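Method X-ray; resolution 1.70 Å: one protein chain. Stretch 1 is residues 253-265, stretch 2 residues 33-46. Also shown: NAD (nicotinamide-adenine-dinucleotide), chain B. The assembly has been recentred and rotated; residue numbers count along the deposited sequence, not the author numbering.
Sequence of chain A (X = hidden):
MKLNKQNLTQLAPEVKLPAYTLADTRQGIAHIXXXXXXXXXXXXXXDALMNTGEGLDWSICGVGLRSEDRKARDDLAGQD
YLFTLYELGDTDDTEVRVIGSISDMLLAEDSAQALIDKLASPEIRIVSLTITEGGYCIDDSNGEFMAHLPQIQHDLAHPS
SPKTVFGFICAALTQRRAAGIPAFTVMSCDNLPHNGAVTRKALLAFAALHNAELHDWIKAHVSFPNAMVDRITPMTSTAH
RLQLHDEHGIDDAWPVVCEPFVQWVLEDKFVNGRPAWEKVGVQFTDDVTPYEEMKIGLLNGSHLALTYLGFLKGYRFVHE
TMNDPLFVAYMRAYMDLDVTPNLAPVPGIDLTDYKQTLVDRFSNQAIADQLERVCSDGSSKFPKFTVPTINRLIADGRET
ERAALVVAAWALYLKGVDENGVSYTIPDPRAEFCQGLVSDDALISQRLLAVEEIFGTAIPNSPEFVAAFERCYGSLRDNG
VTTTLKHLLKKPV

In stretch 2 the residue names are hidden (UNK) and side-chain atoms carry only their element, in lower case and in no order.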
# COMPACT_ATOMS: atom_id res chain seq x y z
N ALA A 253 -10.40 -9.62 17.86
CA ALA A 253 -9.24 -10.42 17.52
C ALA A 253 -8.38 -9.67 16.49
O ALA A 253 -7.19 -9.94 16.39
CB ALA A 253 -9.65 -11.78 16.91
N TRP A 254 -9.00 -8.77 15.73
CA TRP A 254 -8.21 -8.07 14.68
C TRP A 254 -8.84 -6.75 14.28
O TRP A 254 -9.44 -6.60 13.21
CB TRP A 254 -8.08 -8.99 13.44
CG TRP A 254 -7.09 -8.53 12.36
CD1 TRP A 254 -5.86 -7.97 12.54
CD2 TRP A 254 -7.31 -8.57 10.95
NE1 TRP A 254 -5.30 -7.64 11.32
CE2 TRP A 254 -6.18 -8.00 10.33
CE3 TRP A 254 -8.37 -9.02 10.14
CZ2 TRP A 254 -6.07 -7.87 8.92
CZ3 TRP A 254 -8.28 -8.88 8.76
CH2 TRP A 254 -7.14 -8.31 8.17
N PRO A 255 -8.74 -5.78 15.17
CA PRO A 255 -9.31 -4.48 14.81
C PRO A 255 -8.36 -3.82 13.80
O PRO A 255 -7.26 -4.33 13.56
CB PRO A 255 -9.31 -3.72 16.14
CG PRO A 255 -8.07 -4.27 16.87
CD PRO A 255 -8.12 -5.79 16.51
N VAL A 256 -8.79 -2.73 13.17
CA VAL A 256 -7.88 -1.99 12.27
C VAL A 256 -7.64 -0.63 12.95
O VAL A 256 -8.59 -0.03 13.48
CB VAL A 256 -8.44 -1.78 10.84
CG1 VAL A 256 -9.73 -0.90 10.83
CG2 VAL A 256 -7.32 -1.11 9.95
N VAL A 257 -6.38 -0.21 13.03
CA VAL A 257 -6.08 1.09 13.65
C VAL A 257 -5.64 2.03 12.52
O VAL A 257 -5.02 1.58 11.54
CB VAL A 257 -4.94 0.99 14.72
CG1 VAL A 257 -5.47 0.24 15.96
CG2 VAL A 257 -3.72 0.30 14.16
N CYS A 258 -5.94 3.32 12.65
CA CYS A 258 -5.61 4.26 11.56
C CYS A 258 -5.71 5.67 12.08
O CYS A 258 -6.29 5.91 13.15
CB CYS A 258 -6.61 4.09 10.40
SG CYS A 258 -8.39 4.24 10.87
N GLU A 259 -5.10 6.61 11.35
CA GLU A 259 -5.17 8.02 11.74
C GLU A 259 -6.54 8.58 11.40
O GLU A 259 -7.28 8.02 10.62
CB GLU A 259 -4.11 8.83 10.97
CG GLU A 259 -4.33 8.74 9.48
CD GLU A 259 -3.42 9.65 8.64
OE1 GLU A 259 -3.26 9.31 7.46
OE2 GLU A 259 -2.91 10.70 9.12
N PRO A 260 -6.88 9.74 11.97
CA PRO A 260 -8.18 10.38 11.70
C PRO A 260 -8.29 10.84 10.25
O PRO A 260 -9.35 10.73 9.63
CB PRO A 260 -8.19 11.61 12.66
CG PRO A 260 -7.15 11.31 13.68
CD PRO A 260 -6.14 10.39 13.05
N PHE A 261 -7.20 11.37 9.70
CA PHE A 261 -7.21 11.84 8.31
C PHE A 261 -7.50 10.67 7.34
O PHE A 261 -7.00 9.57 7.53
CB PHE A 261 -5.86 12.43 7.92
CG PHE A 261 -5.82 12.92 6.48
CD1 PHE A 261 -6.40 14.13 6.14
CD2 PHE A 261 -5.25 12.14 5.48
CE1 PHE A 261 -6.41 14.57 4.80
CE2 PHE A 261 -5.26 12.57 4.13
CZ PHE A 261 -5.84 13.77 3.79
N VAL A 262 -8.27 10.96 6.29
CA VAL A 262 -8.58 9.97 5.26
C VAL A 262 -9.02 10.69 3.99
O VAL A 262 -9.77 11.69 4.03
CB VAL A 262 -9.68 8.96 5.75
CG1 VAL A 262 -10.96 9.68 6.11
CG2 VAL A 262 -9.91 7.85 4.70
N GLN A 263 -8.54 10.23 2.85
CA GLN A 263 -8.93 10.87 1.60
C GLN A 263 -8.93 9.83 0.48
O GLN A 263 -8.19 8.86 0.51
CB GLN A 263 -7.93 12.02 1.28
CG GLN A 263 -8.30 12.79 0.01
CD GLN A 263 -7.47 14.08 -0.15
OE1 GLN A 263 -6.34 14.15 0.33
NE2 GLN A 263 -8.02 15.07 -0.85
N TRP A 264 -9.79 10.05 -0.51
CA TRP A 264 -9.86 9.13 -1.67
C TRP A 264 -10.27 10.02 -2.85
O TRP A 264 -11.33 10.63 -2.82
CB TRP A 264 -10.98 8.11 -1.42
CG TRP A 264 -10.99 6.94 -2.37
CD1 TRP A 264 -10.16 6.72 -3.43
CD2 TRP A 264 -11.88 5.82 -2.31
NE1 TRP A 264 -10.47 5.50 -4.03
CE2 TRP A 264 -11.52 4.94 -3.36
CE3 TRP A 264 -12.94 5.46 -1.45
CZ2 TRP A 264 -12.19 3.72 -3.58
CZ3 TRP A 264 -13.61 4.25 -1.66
CH2 TRP A 264 -13.23 3.38 -2.73
N VAL A 265 -9.40 10.11 -3.85
CA VAL A 265 -9.76 10.85 -5.05
C VAL A 265 -9.70 9.77 -6.16
O VAL A 265 -8.68 9.10 -6.31
CB VAL A 265 -8.78 11.96 -5.36
CG1 VAL A 265 -9.36 12.74 -6.60
CG2 VAL A 265 -8.63 12.89 -4.14
N UNK A 33 -6.94 -9.00 -1.22
CA UNK A 33 -5.93 -8.50 -0.30
C UNK A 33 -6.57 -7.82 0.90
O UNK A 33 -6.41 -6.61 1.10
N UNK A 34 -7.26 -8.56 1.75
CA UNK A 34 -7.92 -7.91 2.89
C UNK A 34 -6.91 -7.74 4.02
O UNK A 34 -6.69 -8.68 4.80
c UNK A 34 -10.14 -8.90 2.23
c UNK A 34 -9.81 -8.01 4.63
c UNK A 34 -9.13 -8.74 3.39
N UNK A 35 -6.31 -6.56 4.11
CA UNK A 35 -5.35 -6.29 5.18
C UNK A 35 -5.89 -5.13 6.00
O UNK A 35 -7.12 -5.02 6.23
N UNK A 36 -4.97 -4.28 6.46
CA UNK A 36 -5.41 -3.14 7.23
C UNK A 36 -5.96 -2.01 6.37
O UNK A 36 -7.05 -1.48 6.61
N UNK A 37 -5.22 -1.63 5.34
CA UNK A 37 -5.65 -0.47 4.55
C UNK A 37 -7.01 -0.60 3.90
O UNK A 37 -7.82 0.32 3.92
c UNK A 37 -5.00 2.37 3.43
c UNK A 37 -4.92 1.15 2.74
c UNK A 37 -5.58 2.27 0.68
c UNK A 37 -5.66 3.50 1.35
c UNK A 37 -5.21 1.12 1.39
c UNK A 37 -5.37 3.56 2.73
c UNK A 37 -4.60 -0.12 3.46
N UNK A 38 -7.29 -1.77 3.33
CA UNK A 38 -8.60 -1.94 2.72
C UNK A 38 -9.70 -1.66 3.74
O UNK A 38 -10.70 -1.00 3.46
c UNK A 38 -11.16 -4.43 2.54
c UNK A 38 -8.80 -3.39 2.22
c UNK A 38 -10.22 -3.70 1.89
c UNK A 38 -12.13 -3.51 0.79
n UNK A 38 -12.34 -4.29 1.84
n UNK A 38 -10.85 -3.13 0.79
N UNK A 39 -9.50 -2.18 4.94
CA UNK A 39 -10.51 -2.04 5.98
C UNK A 39 -10.66 -0.63 6.51
O UNK A 39 -11.78 -0.21 6.87
c UNK A 39 -10.19 -4.49 6.66
n UNK A 39 -9.97 -5.87 10.66
c UNK A 39 -10.22 -5.42 7.89
c UNK A 39 -10.18 -3.01 7.15
n UNK A 39 -8.97 -5.27 8.66
c UNK A 39 -8.89 -5.49 9.98
n UNK A 39 -7.71 -5.32 10.61
N UNK A 40 -9.55 0.09 6.60
CA UNK A 40 -9.58 1.47 7.14
C UNK A 40 -10.01 2.50 6.10
O UNK A 40 -10.31 3.66 6.47
c UNK A 40 -8.17 1.86 7.65
N UNK A 41 -10.03 2.09 4.84
CA UNK A 41 -10.28 3.04 3.75
C UNK A 41 -11.47 2.65 2.90
O UNK A 41 -12.54 3.18 3.10
c UNK A 41 -8.96 3.16 2.94
n UNK A 41 -8.86 6.07 0.69
c UNK A 41 -9.25 5.09 -0.12
c UNK A 41 -8.67 5.55 1.95
n UNK A 41 -9.33 3.96 0.59
c UNK A 41 -8.98 4.23 1.89
N UNK A 42 -11.32 1.71 1.97
CA UNK A 42 -12.50 1.36 1.16
C UNK A 42 -13.67 0.79 1.96
O UNK A 42 -14.84 1.16 1.72
c UNK A 42 -9.69 0.23 -0.46
o UNK A 42 -9.48 -0.99 -0.50
c UNK A 42 -12.16 0.34 0.05
c UNK A 42 -11.02 0.79 -0.90
n UNK A 42 -8.78 1.10 -0.01
N UNK A 43 -13.40 -0.12 2.90
CA UNK A 43 -14.52 -0.68 3.68
C UNK A 43 -15.13 0.42 4.58
O UNK A 43 -16.34 0.44 4.85
c UNK A 43 -14.05 -1.88 4.54
N UNK A 44 -14.26 1.32 5.05
CA UNK A 44 -14.70 2.44 5.89
C UNK A 44 -15.71 3.34 5.10
O UNK A 44 -16.81 3.63 5.58
c UNK A 44 -14.36 7.15 7.91
c UNK A 44 -14.52 6.04 8.70
c UNK A 44 -14.22 4.76 8.17
c UNK A 44 -13.60 5.77 6.08
c UNK A 44 -13.47 3.26 6.26
o UNK A 44 -14.63 8.41 8.43
c UNK A 44 -13.89 7.05 6.60
c UNK A 44 -13.76 4.63 6.86
N UNK A 45 -15.34 3.78 3.90
CA UNK A 45 -16.27 4.64 3.13
C UNK A 45 -17.53 3.90 2.73
O UNK A 45 -18.61 4.47 2.71
c UNK A 45 -14.22 8.68 2.46
o UNK A 45 -11.96 9.52 2.34
c UNK A 45 -13.24 6.13 1.93
c UNK A 45 -15.59 5.17 1.88
c UNK A 45 -12.35 7.20 2.03
c UNK A 45 -15.09 7.61 2.39
c UNK A 45 -14.61 6.32 2.10
c UNK A 45 -12.84 8.47 2.28
N UNK A 46 -17.42 2.63 2.39
CA UNK A 46 -18.59 1.88 2.00
C UNK A 46 -19.56 1.72 3.18
O UNK A 46 -20.77 1.84 3.02
o UNK A 46 -17.25 0.77 0.33
c UNK A 46 -19.41 -0.21 0.90
c UNK A 46 -18.17 0.52 1.41
PA NAD B . -1.25 -5.78 5.03
O1A NAD B . 0.04 -6.39 5.24
O2A NAD B . -2.24 -5.58 6.13
O5B NAD B . -2.06 -6.59 3.92
C5B NAD B . -1.44 -6.84 2.62
C4B NAD B . -2.51 -7.75 1.97
O4B NAD B . -2.04 -8.04 0.59
C3B NAD B . -2.66 -9.18 2.58
O3B NAD B . -4.05 -9.53 2.46
C2B NAD B . -1.73 -10.03 1.69
O2B NAD B . -2.05 -11.42 1.71
C1B NAD B . -2.02 -9.44 0.33
N9A NAD B . -1.03 -9.68 -0.67
C8A NAD B . 0.34 -9.53 -0.65
N7A NAD B . 0.89 -9.82 -1.81
C5A NAD B . -0.18 -10.17 -2.62
C6A NAD B . -0.18 -10.56 -3.96
N6A NAD B . 0.89 -10.65 -4.75
N1A NAD B . -1.40 -10.89 -4.54
C2A NAD B . -2.59 -10.82 -3.81
N3A NAD B . -2.61 -10.42 -2.48
C4A NAD B . -1.36 -10.11 -1.93
O3 NAD B . -0.96 -4.40 4.31
PN NAD B . -1.80 -3.03 4.26
O1N NAD B . -1.34 -2.14 5.32
O2N NAD B . -3.22 -3.40 4.24
O5D NAD B . -1.31 -2.39 2.90
C5D NAD B . -1.66 -3.06 1.70
C4D NAD B . -1.44 -2.08 0.62
O4D NAD B . -2.38 -0.99 0.61
C3D NAD B . -0.03 -1.41 0.51
O3D NAD B . 0.95 -2.29 -0.05
C2D NAD B . -0.31 -0.14 -0.27
O2D NAD B . -0.22 -0.37 -1.68
C1D NAD B . -1.74 0.23 0.17
N1N NAD B . -1.81 1.27 1.22
C2N NAD B . -1.50 1.07 2.58
C3N NAD B . -1.51 2.16 3.41
C7N NAD B . -1.14 1.96 4.89
O7N NAD B . -0.97 2.98 5.57
N7N NAD B . -0.95 0.76 5.39
C4N NAD B . -1.82 3.51 2.89
C5N NAD B . -2.16 3.65 1.51
C6N NAD B . -2.16 2.53 0.64
O HOH W 1 -12.88 11.84 3.15

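Position 33 has no side-chain atoms, so it is glycine, G33. Its phi/psi of 99/67 would jam a CB against the carbonyl O of the residue before.

Position 34 has three carbons, one carrying the other two. This is valine, V34. Its O lies 3.4 Å from W254 CH2, at the edge of the indole.

Position 35 has none: G35. A CB here would clash with NAD, 2.1 Å from O5B.

Position 36 also has none: G36. Its N donates to NAD O2A at 3.0 Å. Its O packs 3.4 Å from V256 CG2.

Position 37 has one carbon, then a ring of six. With no oxygen on the ring, it is phenylalanine, F37. The ring places one face over NAD N1N and does not touch stretch 1.

Position 38 has one carbon and a five-membered ring of three carbons and two nitrogens: histidine, H38. It points away from stretch 1.

Position 39 has three carbons, a nitrogen, then a carbon carrying two nitrogens. Only arginine fits: R39. NH1 donates to W254 O at 2.7 Å, and NH2 makes a weak bond to P255 O at 3.1 Å. NE donates to G35 O at 3.1 Å. The guanidinium stacks on W254, with V256 CB over its other face.

Position 40 has one carbon: alanine, A40. CB is 3.9 Å from both V256 CG2 and C258 CB.

Position 41 has one carbon and another ring of three carbons and two nitrogens: histidine, H41. NE2 donates to Q263 O at 2.9 Å. H41 CE1 sits over one face of the W264 ring, 3.4 Å from W264 CG.

Position 42 has three carbons, the third carrying one oxygen and one nitrogen. The nitrogen rules out glutamate. This is glutamine, Q42. Q42 OE1 accepts from H38 ND1 at 2.8 Å, and Q42 NE2 donates to H41 ND1 at 3.0 Å.

Position 43 has one carbon: A43, facing away.

Position 44 has one carbon and a six-carbon ring bearing oxygen: tyrosine, Y44. CE2 meets V262 CG1 at 4.0 Å.

Position 45 has the same atoms: Y45. CD1 is 3.5 Å from W264 CE3. A water links OH to V262 O.

Position 46 has a carbon carrying one oxygen and one carbon: threonine, T46. OG1 donates to Q42 O at 2.8 Å.

The contact has two anchors. R39 is held between W254 and V256 while it bonds backbone carbonyls. H41 bonds Q263 O beside W264, and Q42 NE2 occupies ND1, leaving NE2 of H41 to donate. A40, Y44 and Y45 add apolar packing.

Stretch 2 33-46: GVGGFHRAHQAYYT
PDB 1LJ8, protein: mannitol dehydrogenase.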